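Local coordinates for GTP-binding protein (Pyrococcus horikoshii, PDB 1WXQ), which is of unknown function but probably binds GTP and may hydrolyse nucleoside triphosphates, as GTPases of the Obg type do, at residues Val322-Asp327 / Arg352-Lys357; Tyr43-His48 / Gly304-Ile309; Lys148-Phe153 / Thr196-Asp201; Tyr143-Lys148 / Ala169-Gly174. All blocks are in the same frame, centred on the assembly; numbering follows the deposited sequence.

Contact 1 (Val322-Asp327 / Arg352-Lys357); sequences VYPVHD and RDLAFK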
loop_
_atom_site.group_PDB
_atom_site.type_symbol
_atom_site.label_atom_id
_atom_site.label_comp_id
_atom_site.label_asym_id
_atom_site.label_seq_id
_atom_site.Cartn_x
_atom_site.Cartn_y
_atom_site.Cartn_z
ATOM N N VAL A 322 -15.022 -4.886 0.443
ATOM C CA VAL A 322 -16.078 -5.738 0.983
ATOM C C VAL A 322 -17.126 -4.869 1.684
ATOM O O VAL A 322 -16.783 -3.957 2.429
ATOM C CB VAL A 322 -15.477 -6.763 1.982
ATOM C CG1 VAL A 322 -16.580 -7.486 2.741
ATOM C CG2 VAL A 322 -14.611 -7.758 1.231
ATOM N N TYR A 323 -18.400 -5.156 1.448
ATOM C CA TYR A 323 -19.489 -4.362 2.029
ATOM C C TYR A 323 -20.452 -5.128 2.922
ATOM O O TYR A 323 -21.133 -6.039 2.457
ATOM C CB TYR A 323 -20.327 -3.714 0.922
ATOM C CG TYR A 323 -19.565 -2.813 -0.021
ATOM C CD1 TYR A 323 -18.707 -3.336 -0.988
ATOM C CD2 TYR A 323 -19.751 -1.432 0.017
ATOM C CE1 TYR A 323 -18.060 -2.503 -1.901
ATOM C CE2 TYR A 323 -19.111 -0.594 -0.890
ATOM C CZ TYR A 323 -18.272 -1.132 -1.847
ATOM O OH TYR A 323 -17.674 -0.291 -2.763
ATOM N N PRO A 324 -20.532 -4.755 4.213
ATOM C CA PRO A 324 -21.424 -5.402 5.180
ATOM C C PRO A 324 -22.783 -4.716 5.203
ATOM O O PRO A 324 -22.872 -3.486 5.274
ATOM C CB PRO A 324 -20.687 -5.222 6.491
ATOM C CG PRO A 324 -20.131 -3.863 6.338
ATOM C CD PRO A 324 -19.568 -3.890 4.915
ATOM N N VAL A 325 -23.834 -5.524 5.155
ATOM C CA VAL A 325 -25.200 -5.024 5.171
ATOM C C VAL A 325 -25.986 -5.603 6.344
ATOM O O VAL A 325 -25.486 -6.455 7.087
ATOM C CB VAL A 325 -25.941 -5.392 3.862
ATOM C CG1 VAL A 325 -25.321 -4.644 2.685
ATOM C CG2 VAL A 325 -25.873 -6.895 3.633
ATOM N N HIS A 326 -27.224 -5.135 6.491
ATOM C CA HIS A 326 -28.112 -5.592 7.553
ATOM C C HIS A 326 -29.147 -6.483 6.864
ATOM O O HIS A 326 -29.644 -7.451 7.426
ATOM C CB HIS A 326 -28.641 -4.394 8.345
ATOM C CG HIS A 326 -29.373 -4.762 9.599
ATOM N ND1 HIS A 326 -30.128 -3.853 10.312
ATOM C CD2 HIS A 326 -29.440 -5.927 10.286
ATOM C CE1 HIS A 326 -30.627 -4.443 11.383
ATOM N NE2 HIS A 326 -30.225 -5.702 11.392
ATOM N N ASP A 327 -29.401 -6.112 5.598
ATOM C CA ASP A 327 -30.404 -6.861 4.865
ATOM C C ASP A 327 -29.965 -7.169 3.412
ATOM O O ASP A 327 -29.826 -6.258 2.596
ATOM C CB ASP A 327 -31.673 -5.974 4.786
ATOM C CG ASP A 327 -32.875 -6.656 4.147
ATOM O OD1 ASP A 327 -32.796 -7.038 2.955
ATOM O OD2 ASP A 327 -33.904 -6.808 4.846
ATOM N N ARG A 352 -16.212 -13.313 9.621
ATOM C CA ARG A 352 -16.051 -12.972 11.015
ATOM C C ARG A 352 -15.016 -11.871 11.164
ATOM O O ARG A 352 -15.116 -11.001 12.017
ATOM C CB ARG A 352 -15.593 -14.218 11.770
ATOM C CG ARG A 352 -15.317 -13.919 13.243
ATOM C CD ARG A 352 -14.618 -15.084 13.949
ATOM N NE ARG A 352 -15.462 -16.281 13.915
ATOM C CZ ARG A 352 -16.232 -16.528 14.992
ATOM N NH1 ARG A 352 -16.210 -15.706 16.027
ATOM N NH2 ARG A 352 -17.010 -17.616 15.015
ATOM N N ASP A 353 -14.009 -11.875 10.290
ATOM C CA ASP A 353 -12.987 -10.827 10.305
ATOM C C ASP A 353 -13.659 -9.529 9.906
ATOM O O ASP A 353 -13.322 -8.470 10.408
ATOM C CB ASP A 353 -11.844 -11.118 9.313
ATOM C CG ASP A 353 -10.952 -12.271 9.751
ATOM O OD1 ASP A 353 -10.564 -12.303 10.930
ATOM O OD2 ASP A 353 -10.612 -13.137 8.917
ATOM N N LEU A 354 -14.605 -9.610 8.979
ATOM C CA LEU A 354 -15.315 -8.411 8.542
ATOM C C LEU A 354 -16.176 -7.878 9.692
ATOM O O LEU A 354 -16.431 -6.684 9.775
ATOM C CB LEU A 354 -16.191 -8.714 7.327
ATOM C CG LEU A 354 -17.152 -7.582 6.978
ATOM C CD1 LEU A 354 -16.354 -6.351 6.522
ATOM C CD2 LEU A 354 -18.138 -8.049 5.911
ATOM N N ALA A 355 -16.607 -8.771 10.581
ATOM C CA ALA A 355 -17.412 -8.381 11.745
ATOM C C ALA A 355 -16.589 -7.504 12.697
ATOM O O ALA A 355 -17.071 -6.481 13.185
ATOM C CB ALA A 355 -17.911 -9.627 12.492
ATOM N N PHE A 356 -15.342 -7.898 12.946
ATOM C CA PHE A 356 -14.489 -7.127 13.849
ATOM C C PHE A 356 -14.167 -5.734 13.335
ATOM O O PHE A 356 -14.057 -4.786 14.122
ATOM C CB PHE A 356 -13.206 -7.899 14.171
ATOM C CG PHE A 356 -13.394 -8.941 15.240
ATOM C CD1 PHE A 356 -13.581 -8.568 16.568
ATOM C CD2 PHE A 356 -13.411 -10.296 14.922
ATOM C CE1 PHE A 356 -13.779 -9.536 17.563
ATOM C CE2 PHE A 356 -13.610 -11.265 15.912
ATOM C CZ PHE A 356 -13.794 -10.880 17.232
ATOM N N LYS A 357 -14.027 -5.590 12.024
ATOM C CA LYS A 357 -13.762 -4.269 11.482
ATOM C C LYS A 357 -14.885 -3.333 11.910
ATOM O O LYS A 357 -14.635 -2.172 12.223
ATOM C CB LYS A 357 -13.671 -4.304 9.952
ATOM C CG LYS A 357 -12.313 -4.697 9.436
ATOM C CD LYS A 357 -11.219 -3.855 10.071
ATOM C CE LYS A 357 -9.878 -4.114 9.395
ATOM N NZ LYS A 357 -9.958 -3.808 7.931
#

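Contact 2 (Tyr43-His48 / Gly304-Ile309); sequences YAITDH and GVQEVI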
loop_
_atom_site.group_PDB
_atom_site.type_symbol
_atom_site.label_atom_id
_atom_site.label_comp_id
_atom_site.label_asym_id
_atom_site.label_seq_id
_atom_site.Cartn_x
_atom_site.Cartn_y
_atom_site.Cartn_z
ATOM N N TYR A 43 -7.284 8.190 -2.739
ATOM C CA TYR A 43 -8.459 7.340 -2.878
ATOM C C TYR A 43 -8.142 6.085 -3.694
ATOM O O TYR A 43 -7.226 6.049 -4.506
ATOM C CB TYR A 43 -9.555 8.149 -3.580
ATOM C CG TYR A 43 -10.322 8.950 -2.585
ATOM C CD1 TYR A 43 -11.077 8.306 -1.609
ATOM C CD2 TYR A 43 -10.345 10.342 -2.670
ATOM C CE1 TYR A 43 -11.844 9.047 -0.720
ATOM C CE2 TYR A 43 -11.118 11.082 -1.788
ATOM C CZ TYR A 43 -11.868 10.440 -0.819
ATOM O OH TYR A 43 -12.619 11.174 0.077
ATOM N N ALA A 44 -8.913 5.016 -3.419
ATOM C CA ALA A 44 -8.714 3.775 -4.163
ATOM C C ALA A 44 -9.907 3.474 -5.072
ATOM O O ALA A 44 -10.978 3.072 -4.637
ATOM C CB ALA A 44 -8.515 2.640 -3.158
ATOM N N ILE A 45 -9.699 3.719 -6.378
ATOM C CA ILE A 45 -10.801 3.595 -7.325
ATOM C C ILE A 45 -10.791 2.248 -8.053
ATOM O O ILE A 45 -9.846 1.890 -8.744
ATOM C CB ILE A 45 -10.676 4.739 -8.331
ATOM C CG1 ILE A 45 -10.508 6.067 -7.587
ATOM C CG2 ILE A 45 -11.956 4.832 -9.181
ATOM C CD1 ILE A 45 -10.193 7.230 -8.530
ATOM N N THR A 46 -11.921 1.579 -7.899
ATOM C CA THR A 46 -12.177 0.321 -8.580
ATOM C C THR A 46 -13.690 0.256 -8.810
ATOM O O THR A 46 -14.413 1.159 -8.405
ATOM C CB THR A 46 -11.686 -0.869 -7.730
ATOM O OG1 THR A 46 -11.822 -2.091 -8.472
ATOM C CG2 THR A 46 -12.475 -0.955 -6.429
ATOM N N ASP A 47 -14.170 -0.786 -9.469
ATOM C CA ASP A 47 -15.596 -0.882 -9.738
ATOM C C ASP A 47 -16.455 -0.993 -8.485
ATOM O O ASP A 47 -16.318 -1.941 -7.720
ATOM C CB ASP A 47 -15.900 -2.081 -10.647
ATOM C CG ASP A 47 -15.502 -1.841 -12.092
ATOM O OD1 ASP A 47 -15.636 -0.688 -12.566
ATOM O OD2 ASP A 47 -15.071 -2.816 -12.756
ATOM N N HIS A 48 -17.338 -0.021 -8.280
ATOM C CA HIS A 48 -18.241 -0.057 -7.134
ATOM C C HIS A 48 -19.262 -1.153 -7.431
ATOM O O HIS A 48 -19.775 -1.246 -8.544
ATOM C CB HIS A 48 -18.967 1.281 -6.953
ATOM C CG HIS A 48 -19.943 1.284 -5.815
ATOM N ND1 HIS A 48 -21.000 0.401 -5.738
ATOM C CD2 HIS A 48 -19.997 2.036 -4.690
ATOM C CE1 HIS A 48 -21.662 0.609 -4.613
ATOM N NE2 HIS A 48 -21.075 1.595 -3.958
ATOM N N GLY A 304 -0.832 7.844 -14.715
ATOM C CA GLY A 304 -0.078 6.831 -14.009
ATOM C C GLY A 304 -0.186 6.892 -12.503
ATOM O O GLY A 304 0.026 5.885 -11.814
ATOM N N VAL A 305 -0.517 8.068 -11.982
ATOM C CA VAL A 305 -0.635 8.233 -10.540
ATOM C C VAL A 305 -1.680 7.306 -9.954
ATOM O O VAL A 305 -1.400 6.546 -9.023
ATOM C CB VAL A 305 -0.987 9.670 -10.175
ATOM C CG1 VAL A 305 -1.233 9.776 -8.677
ATOM C CG2 VAL A 305 0.155 10.602 -10.610
ATOM N N GLN A 306 -2.881 7.341 -10.511
ATOM C CA GLN A 306 -3.954 6.500 -9.997
ATOM C C GLN A 306 -3.612 5.015 -10.044
ATOM O O GLN A 306 -4.000 4.250 -9.152
ATOM C CB GLN A 306 -5.243 6.748 -10.773
ATOM C CG GLN A 306 -6.482 6.164 -10.102
ATOM C CD GLN A 306 -6.704 6.715 -8.704
ATOM O OE1 GLN A 306 -6.713 7.932 -8.492
ATOM N NE2 GLN A 306 -6.888 5.822 -7.744
ATOM N N GLU A 307 -2.899 4.620 -11.095
ATOM C CA GLU A 307 -2.483 3.232 -11.310
ATOM C C GLU A 307 -1.573 2.773 -10.162
ATOM O O GLU A 307 -1.743 1.688 -9.599
ATOM C CB GLU A 307 -1.727 3.143 -12.641
ATOM C CG GLU A 307 -1.648 1.765 -13.259
ATOM C CD GLU A 307 -0.780 1.751 -14.513
ATOM O OE1 GLU A 307 -0.858 2.734 -15.292
ATOM O OE2 GLU A 307 -0.033 0.764 -14.719
ATOM N N VAL A 308 -0.602 3.610 -9.818
ATOM C CA VAL A 308 0.310 3.284 -8.745
ATOM C C VAL A 308 -0.445 3.021 -7.437
ATOM O O VAL A 308 -0.195 2.016 -6.768
ATOM C CB VAL A 308 1.326 4.412 -8.522
ATOM C CG1 VAL A 308 2.137 4.133 -7.266
ATOM C CG2 VAL A 308 2.242 4.530 -9.735
ATOM N N ILE A 309 -1.375 3.910 -7.086
ATOM C CA ILE A 309 -2.140 3.756 -5.848
ATOM C C ILE A 309 -3.007 2.495 -5.839
ATOM O O ILE A 309 -3.138 1.834 -4.803
ATOM C CB ILE A 309 -2.994 5.010 -5.572
ATOM C CG1 ILE A 309 -2.061 6.208 -5.331
ATOM C CG2 ILE A 309 -3.909 4.769 -4.385
ATOM C CD1 ILE A 309 -2.755 7.546 -5.215
#

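Contact 3 (Lys148-Phe153 / Thr196-Asp201); sequences KGWDKF and TKWSQD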
loop_
_atom_site.group_PDB
_atom_site.type_symbol
_atom_site.label_atom_id
_atom_site.label_comp_id
_atom_site.label_asym_id
_atom_site.label_seq_id
_atom_site.Cartn_x
_atom_site.Cartn_y
_atom_site.Cartn_z
ATOM N N LYS A 148 21.765 -3.626 17.629
ATOM C CA LYS A 148 22.135 -2.849 18.813
ATOM C C LYS A 148 21.472 -3.440 20.059
ATOM O O LYS A 148 20.242 -3.493 20.161
ATOM C CB LYS A 148 21.684 -1.387 18.677
ATOM C CG LYS A 148 22.409 -0.602 17.620
ATOM C CD LYS A 148 21.828 0.789 17.438
ATOM C CE LYS A 148 22.200 1.325 16.067
ATOM N NZ LYS A 148 21.708 2.705 15.851
ATOM N N GLY A 149 22.288 -3.867 21.013
ATOM C CA GLY A 149 21.740 -4.425 22.233
ATOM C C GLY A 149 21.649 -5.931 22.135
ATOM O O GLY A 149 21.584 -6.626 23.135
ATOM N N TRP A 150 21.646 -6.450 20.916
ATOM C CA TRP A 150 21.120 -7.767 20.540
ATOM C C TRP A 150 21.696 -8.910 21.394
ATOM O O TRP A 150 21.269 -10.054 21.318
ATOM C CB TRP A 150 21.446 -8.009 19.065
ATOM C CG TRP A 150 21.048 -9.382 18.681
ATOM C CD1 TRP A 150 21.879 -10.523 18.639
ATOM C CD2 TRP A 150 19.707 -9.836 18.374
ATOM N NE1 TRP A 150 21.191 -11.657 18.347
ATOM C CE2 TRP A 150 19.778 -11.237 18.166
ATOM C CE3 TRP A 150 18.479 -9.191 18.263
ATOM C CZ2 TRP A 150 18.630 -11.951 17.866
ATOM C CZ3 TRP A 150 17.331 -9.905 17.963
ATOM C CH2 TRP A 150 17.409 -11.294 17.760
ATOM N N ASP A 151 22.706 -8.611 22.258
ATOM C CA ASP A 151 23.253 -9.689 23.056
ATOM C C ASP A 151 22.422 -9.816 24.325
ATOM O O ASP A 151 22.098 -10.898 24.799
ATOM C CB ASP A 151 24.693 -9.312 23.411
ATOM C CG ASP A 151 25.629 -10.472 23.098
ATOM O OD1 ASP A 151 25.670 -11.407 23.904
ATOM O OD2 ASP A 151 26.348 -10.407 22.107
ATOM N N LYS A 152 22.100 -8.639 24.895
ATOM C CA LYS A 152 21.215 -8.470 26.055
ATOM C C LYS A 152 19.787 -8.374 25.571
ATOM O O LYS A 152 18.980 -7.551 26.012
ATOM C CB LYS A 152 21.571 -7.185 26.803
ATOM C CG LYS A 152 22.855 -7.313 27.595
ATOM C CD LYS A 152 23.146 -6.028 28.335
ATOM C CE LYS A 152 24.466 -6.037 29.080
ATOM N NZ LYS A 152 24.634 -4.741 29.714
ATOM N N PHE A 153 19.535 -9.193 24.553
ATOM C CA PHE A 153 18.186 -9.544 24.227
ATOM C C PHE A 153 18.087 -11.060 24.052
ATOM O O PHE A 153 17.151 -11.691 24.532
ATOM C CB PHE A 153 17.821 -8.804 22.948
ATOM C CG PHE A 153 16.519 -9.320 22.428
ATOM C CD1 PHE A 153 15.353 -8.616 22.690
ATOM C CD2 PHE A 153 16.508 -10.406 21.577
ATOM C CE1 PHE A 153 14.167 -8.998 22.075
ATOM C CE2 PHE A 153 15.316 -10.785 20.962
ATOM C CZ PHE A 153 14.134 -10.087 21.207
ATOM N N THR A 196 20.453 -16.453 20.884
ATOM C CA THR A 196 21.901 -16.462 21.114
ATOM C C THR A 196 22.671 -17.155 19.989
ATOM O O THR A 196 23.886 -16.979 19.860
ATOM C CB THR A 196 22.274 -17.175 22.437
ATOM O OG1 THR A 196 22.044 -18.591 22.302
ATOM C CG2 THR A 196 21.451 -16.616 23.599
ATOM N N LYS A 197 21.970 -17.958 19.194
ATOM C CA LYS A 197 22.597 -18.656 18.076
ATOM C C LYS A 197 22.620 -17.789 16.802
ATOM O O LYS A 197 23.356 -18.081 15.865
ATOM C CB LYS A 197 21.858 -19.969 17.785
ATOM C CG LYS A 197 22.091 -21.022 18.854
ATOM C CD LYS A 197 23.279 -20.721 19.753
ATOM C CE LYS A 197 23.150 -21.478 21.071
ATOM N NZ LYS A 197 23.700 -22.871 21.021
ATOM N N TRP A 198 21.808 -16.732 16.774
ATOM C CA TRP A 198 21.735 -15.824 15.624
ATOM C C TRP A 198 23.036 -15.062 15.381
ATOM O O TRP A 198 23.621 -14.516 16.324
ATOM C CB TRP A 198 20.608 -14.795 15.822
ATOM C CG TRP A 198 19.217 -15.343 15.606
ATOM C CD1 TRP A 198 18.756 -16.578 15.978
ATOM C CD2 TRP A 198 18.101 -14.664 15.006
ATOM N NE1 TRP A 198 17.432 -16.707 15.648
ATOM C CE2 TRP A 198 17.001 -15.550 15.053
ATOM C CE3 TRP A 198 17.923 -13.393 14.437
ATOM C CZ2 TRP A 198 15.734 -15.204 14.551
ATOM C CZ3 TRP A 198 16.667 -13.050 13.940
ATOM C CH2 TRP A 198 15.591 -13.955 14.002
ATOM N N SER A 199 23.471 -15.016 14.118
ATOM C CA SER A 199 24.684 -14.300 13.737
ATOM C C SER A 199 24.316 -12.949 13.111
ATOM O O SER A 199 23.151 -12.682 12.853
ATOM C CB SER A 199 25.506 -15.113 12.736
ATOM O OG SER A 199 24.996 -15.001 11.413
ATOM N N GLN A 200 25.309 -12.094 12.877
ATOM C CA GLN A 200 25.045 -10.791 12.274
ATOM C C GLN A 200 24.453 -10.989 10.897
ATOM O O GLN A 200 23.561 -10.256 10.492
ATOM C CB GLN A 200 26.329 -9.968 12.187
ATOM C CG GLN A 200 26.799 -9.521 13.538
ATOM C CD GLN A 200 25.746 -8.704 14.268
ATOM O OE1 GLN A 200 24.933 -8.023 13.639
ATOM N NE2 GLN A 200 25.745 -8.780 15.599
ATOM N N ASP A 201 24.950 -11.996 10.188
ATOM C CA ASP A 201 24.452 -12.298 8.856
ATOM C C ASP A 201 22.985 -12.621 8.946
ATOM O O ASP A 201 22.207 -12.236 8.063
ATOM C CB ASP A 201 25.202 -13.479 8.249
ATOM C CG ASP A 201 26.602 -13.103 7.804
ATOM O OD1 ASP A 201 26.766 -12.523 6.697
ATOM O OD2 ASP A 201 27.541 -13.377 8.579
#

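Contact 4 (Tyr143-Lys148 / Ala169-Gly174); sequences YGILSK and AEHLSG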
loop_
_atom_site.group_PDB
_atom_site.type_symbol
_atom_site.label_atom_id
_atom_site.label_comp_id
_atom_site.label_asym_id
_atom_site.label_seq_id
_atom_site.Cartn_x
_atom_site.Cartn_y
_atom_site.Cartn_z
ATOM N N TYR A 143 17.771 -3.328 10.813
ATOM C CA TYR A 143 18.868 -4.136 11.330
ATOM C C TYR A 143 19.491 -3.500 12.575
ATOM O O TYR A 143 19.832 -4.169 13.541
ATOM C CB TYR A 143 19.918 -4.271 10.227
ATOM C CG TYR A 143 21.234 -4.642 10.814
ATOM C CD1 TYR A 143 21.465 -5.951 11.224
ATOM C CD2 TYR A 143 22.264 -3.704 10.885
ATOM C CE1 TYR A 143 22.719 -6.326 11.684
ATOM C CE2 TYR A 143 23.516 -4.076 11.354
ATOM C CZ TYR A 143 23.743 -5.380 11.754
ATOM O OH TYR A 143 24.996 -5.768 12.190
ATOM N N GLY A 144 19.718 -2.195 12.585
ATOM C CA GLY A 144 20.352 -1.581 13.725
ATOM C C GLY A 144 19.487 -1.726 14.964
ATOM O O GLY A 144 20.007 -1.914 16.058
ATOM N N ILE A 145 18.166 -1.646 14.806
ATOM C CA ILE A 145 17.291 -1.771 15.959
ATOM C C ILE A 145 17.414 -3.155 16.594
ATOM O O ILE A 145 17.374 -3.278 17.810
ATOM C CB ILE A 145 15.836 -1.481 15.592
ATOM C CG1 ILE A 145 15.706 -0.024 15.150
ATOM C CG2 ILE A 145 14.935 -1.741 16.789
ATOM C CD1 ILE A 145 14.277 0.392 14.797
ATOM N N LEU A 146 17.590 -4.183 15.769
ATOM C CA LEU A 146 17.752 -5.556 16.252
ATOM C C LEU A 146 19.161 -5.813 16.788
ATOM O O LEU A 146 19.339 -6.335 17.884
ATOM C CB LEU A 146 17.490 -6.542 15.111
ATOM C CG LEU A 146 16.064 -6.583 14.569
ATOM C CD1 LEU A 146 16.053 -7.207 13.197
ATOM C CD2 LEU A 146 15.167 -7.356 15.540
ATOM N N SER A 147 20.153 -5.444 15.983
ATOM C CA SER A 147 21.567 -5.643 16.281
ATOM C C SER A 147 22.041 -4.921 17.544
ATOM O O SER A 147 22.661 -5.525 18.423
ATOM C CB SER A 147 22.381 -5.196 15.064
ATOM O OG SER A 147 23.587 -5.917 14.972
ATOM N N LYS A 148 21.765 -3.626 17.629
ATOM C CA LYS A 148 22.135 -2.849 18.813
ATOM C C LYS A 148 21.472 -3.440 20.059
ATOM O O LYS A 148 20.242 -3.493 20.161
ATOM C CB LYS A 148 21.684 -1.387 18.677
ATOM C CG LYS A 148 22.409 -0.602 17.620
ATOM C CD LYS A 148 21.828 0.789 17.438
ATOM C CE LYS A 148 22.200 1.325 16.067
ATOM N NZ LYS A 148 21.708 2.705 15.851
ATOM N N ALA A 169 8.911 -9.257 17.795
ATOM C CA ALA A 169 7.699 -8.538 17.412
ATOM C C ALA A 169 7.465 -7.321 18.288
ATOM O O ALA A 169 7.156 -6.239 17.778
ATOM C CB ALA A 169 6.499 -9.457 17.475
ATOM N N GLU A 170 7.599 -7.479 19.599
ATOM C CA GLU A 170 7.402 -6.329 20.474
ATOM C C GLU A 170 8.487 -5.314 20.200
ATOM O O GLU A 170 8.222 -4.119 20.078
ATOM C CB GLU A 170 7.482 -6.704 21.962
ATOM C CG GLU A 170 7.760 -5.473 22.855
ATOM C CD GLU A 170 7.939 -5.801 24.326
ATOM O OE1 GLU A 170 8.563 -6.844 24.640
ATOM O OE2 GLU A 170 7.466 -4.995 25.166
ATOM N N HIS A 171 9.717 -5.802 20.113
ATOM C CA HIS A 171 10.846 -4.929 19.876
ATOM C C HIS A 171 10.716 -4.130 18.594
ATOM O O HIS A 171 11.201 -3.009 18.531
ATOM C CB HIS A 171 12.155 -5.726 19.875
ATOM C CG HIS A 171 13.375 -4.878 20.045
ATOM N ND1 HIS A 171 14.651 -5.386 19.972
ATOM C CD2 HIS A 171 13.513 -3.547 20.255
ATOM C CE1 HIS A 171 15.524 -4.408 20.126
ATOM N NE2 HIS A 171 14.860 -3.280 20.299
ATOM N N LEU A 172 10.066 -4.681 17.574
ATOM C CA LEU A 172 9.906 -3.935 16.326
ATOM C C LEU A 172 8.435 -3.553 16.111
ATOM O O LEU A 172 8.046 -3.114 15.026
ATOM C CB LEU A 172 10.459 -4.742 15.140
ATOM C CG LEU A 172 11.991 -4.804 15.003
ATOM C CD1 LEU A 172 12.374 -6.137 14.406
ATOM C CD2 LEU A 172 12.517 -3.641 14.144
ATOM N N SER A 173 7.624 -3.694 17.164
ATOM C CA SER A 173 6.200 -3.337 17.102
ATOM C C SER A 173 6.032 -1.911 16.598
ATOM O O SER A 173 5.012 -1.581 15.995
ATOM C CB SER A 173 5.535 -3.441 18.488
ATOM O OG SER A 173 5.117 -4.761 18.773
ATOM N N GLY A 174 7.035 -1.074 16.844
ATOM C CA GLY A 174 6.952 0.311 16.418
ATOM C C GLY A 174 6.933 0.579 14.921
ATOM O O GLY A 174 6.637 1.697 14.483
#

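Contact 1 (Val322-Asp327 / Arg352-Lys357)
Leu354 reaches out from its helix to meet Val322 and Pro324 on the strand, and all the pairing across this contact is apolar. Leu354 CD2 does most of the touching: it lies 3.6 Å from Val322 CG1 and 3.9 Å from Pro324 CB, so that one branch packs against both residues. The second branch is used less, Leu354 CD1 standing 4.0 Å from Val322 CG1. With CG anti to the backbone N (chi1 169°) and CD2 extended beyond it, the leucine spans a CA separation of 7.6 Å between Pro324 and Leu354. Val322 in turn presents CG1, the methyl anti to its own backbone N (chi1 170°).

A helix laid across a four-stranded mixed sheet of order 2-1-4-3 is consistent with the β-grasp of ubiquitin-like folds, as expected of a TGS domain. Residues on strand 319-325 alternate accordingly: Val322 and Pro324 point toward the helix, while Tyr323 points away from it. Phe343 and Ile392, from the two strands flanking this one, also touch Leu354.

The helix is held by its own backbone bonds, such as Phe356 N to Arg352 O at 3.2 Å, and the strand by bonds to its two neighbours in the sheet, Val322 with Phe343 and Tyr323 with Val390. Farther round the helix, Arg352 NE makes a salt bridge to Glu380 OE2.

Contact 2 (Tyr43-His48 / Gly304-Ile309)
The side-chain amide of Gln306 is the flat group of this contact, and Ile45 lies over one of its faces. Ile45 CD1 sits above the amide carbon, 3.5 Å from Gln306 CD, and Ile45 CG1 is 3.6 Å from Gln306 NE2; the two side chains run at about a right angle. In the amide plane, at the nitrogen end, is the carbonyl of Tyr43: Gln306 NE2 donates to Tyr43 O at 3.3 Å, with a fairly straight N-H...O angle of 160°. The donor stands 39° above the carbonyl plane. A bend in the glutamine chain at chi2 (59°) turns the amide toward the strand. Ile309 CG2 makes a van der Waals contact with the same carbonyl, 3.6 Å from Tyr43 O. With a leucine at Gln306, no N-H would be available, and Tyr43 O would probably be left without its helix donor. Asn310 OD1 bridges the two elements by weak hydrogen bonds from Gln306 NE2 and Ile45 N. The axes of strand 43-47 and helix 305-309 pass 8.5 Å apart, nearly perpendicular. In this P-loop GTPase-type domain, strand 39-47 pairs antiparallel with strand 68-77, while helix 305-316 packs on helix 13-21 and strand 245-249.

Contact 3 (Lys148-Phe153 / Thr196-Asp201)
Trp150 and Trp198 pack together in the helical region that follows strand 104-110 in the chain and precedes strand 217-222 of the G domain, a position that recalls the helical insertions of Obg-like relatives. Lys148 leaves helical geometry at the end of helix 127-147, and Gly149 follows with a positive phi of 94°, which favours glycine. Trp150 comes next and carries the contact. Its CG is anti to the backbone N (chi1 175°), and the far part of the indole reaches the second tryptophan: Trp150 CZ2 is 3.8 Å from Trp198 CE3, and Trp150 CH2 is 4.0 Å from the same atom. The centroids of the two six-membered rings are 5.4 Å apart and the planes are inclined at 31°. Trp150 NE1 approaches the start of the other side chain, 4.1 Å from Trp198 CB. Around the pair, Leu203 touches both indoles, Phe206 meets Trp198 edge-to-face, and Leu164 and Ile168 of helix 164-171 pack on Trp198. The polar end of that indole is satisfied by a hydrogen bond from Trp198 NE1 to Pro192 O. Farther along, Phe153 turns back so that Phe153 CD2 lies 3.7 Å above the Trp150 ring plane, toward the rim.

Contact 4 (Tyr143-Lys148 / Ala169-Gly174)
Ile145 places its CG2 methyl over the imidazole of His171, a CH-pi contact in which the carbon stands 4.2 Å from the ring centroid. The methyl is off-centre, 29° from the ring normal, and leans toward the NE2-CD2 side: Ile145 CG2 is 3.8 Å from His171 NE2. The ring reaches this place because His171 holds CG anti to its backbone N (chi1 -163°), sending the imidazole toward helix 127-147. There it also comes up to the backbone of the other helix, with His171 CE1 at 3.2 Å from Ile145 O.

The second half of the contact belongs to Leu172, which divides its two methyls between neighbours. Leu172 CD1 goes to Leu146, 3.3 Å from Leu146 CD2, the two side chains meeting at about a right angle; Leu172 CD2 lies 4.1 Å from Ile145 CG2. The segments hold the C-terminal ends of helices 127-147 and 164-171 and the residues just after them, and the packing brings these ends together in the helical part of the G domain. Leu146 is buried further by Leu203 and Phe206 of helix 200-214. Just beyond Leu172, Ser173 OG donates to Ala169 O at 2.7 Å, from 39° outside the carbonyl plane, and so ties the closing turn back onto its own helix. Cutting His171 back to an alanine here would probably open a gap beside the Ile145 carbonyl and leave Ile145 CG2 without the ring it rests on. With methyls against methyls and one on an aromatic ring, the join probably rests mainly on dispersion and shape, the imidazole's approach to the Ile145 carbonyl being its one polar touch.

In the fold
From the N terminus, strand 39-47 comes first, and its partner at 304-309 arrives only after some 255 residues, so contact 2 closes a very long loop. Contacts 3 and 4 both fall within that loop, on the other side of the chain's centre. Residues 143-148 lead into 148-153, sharing Lys148; 169-174 then closes contact 4, and 196-201 closes contact 3, so the two cross. They touch where Gln200 OE1 lies 2.7 Å from Tyr143 OH, a probable hydrogen bond, and together tie up the helical region. Helix 305-316 runs on to strand 319-325, where contact 1 follows in series within the TGS-like sheet. Tyr323 OH packs 3.8 Å from His48 CD2, joining that sheet to the G domain.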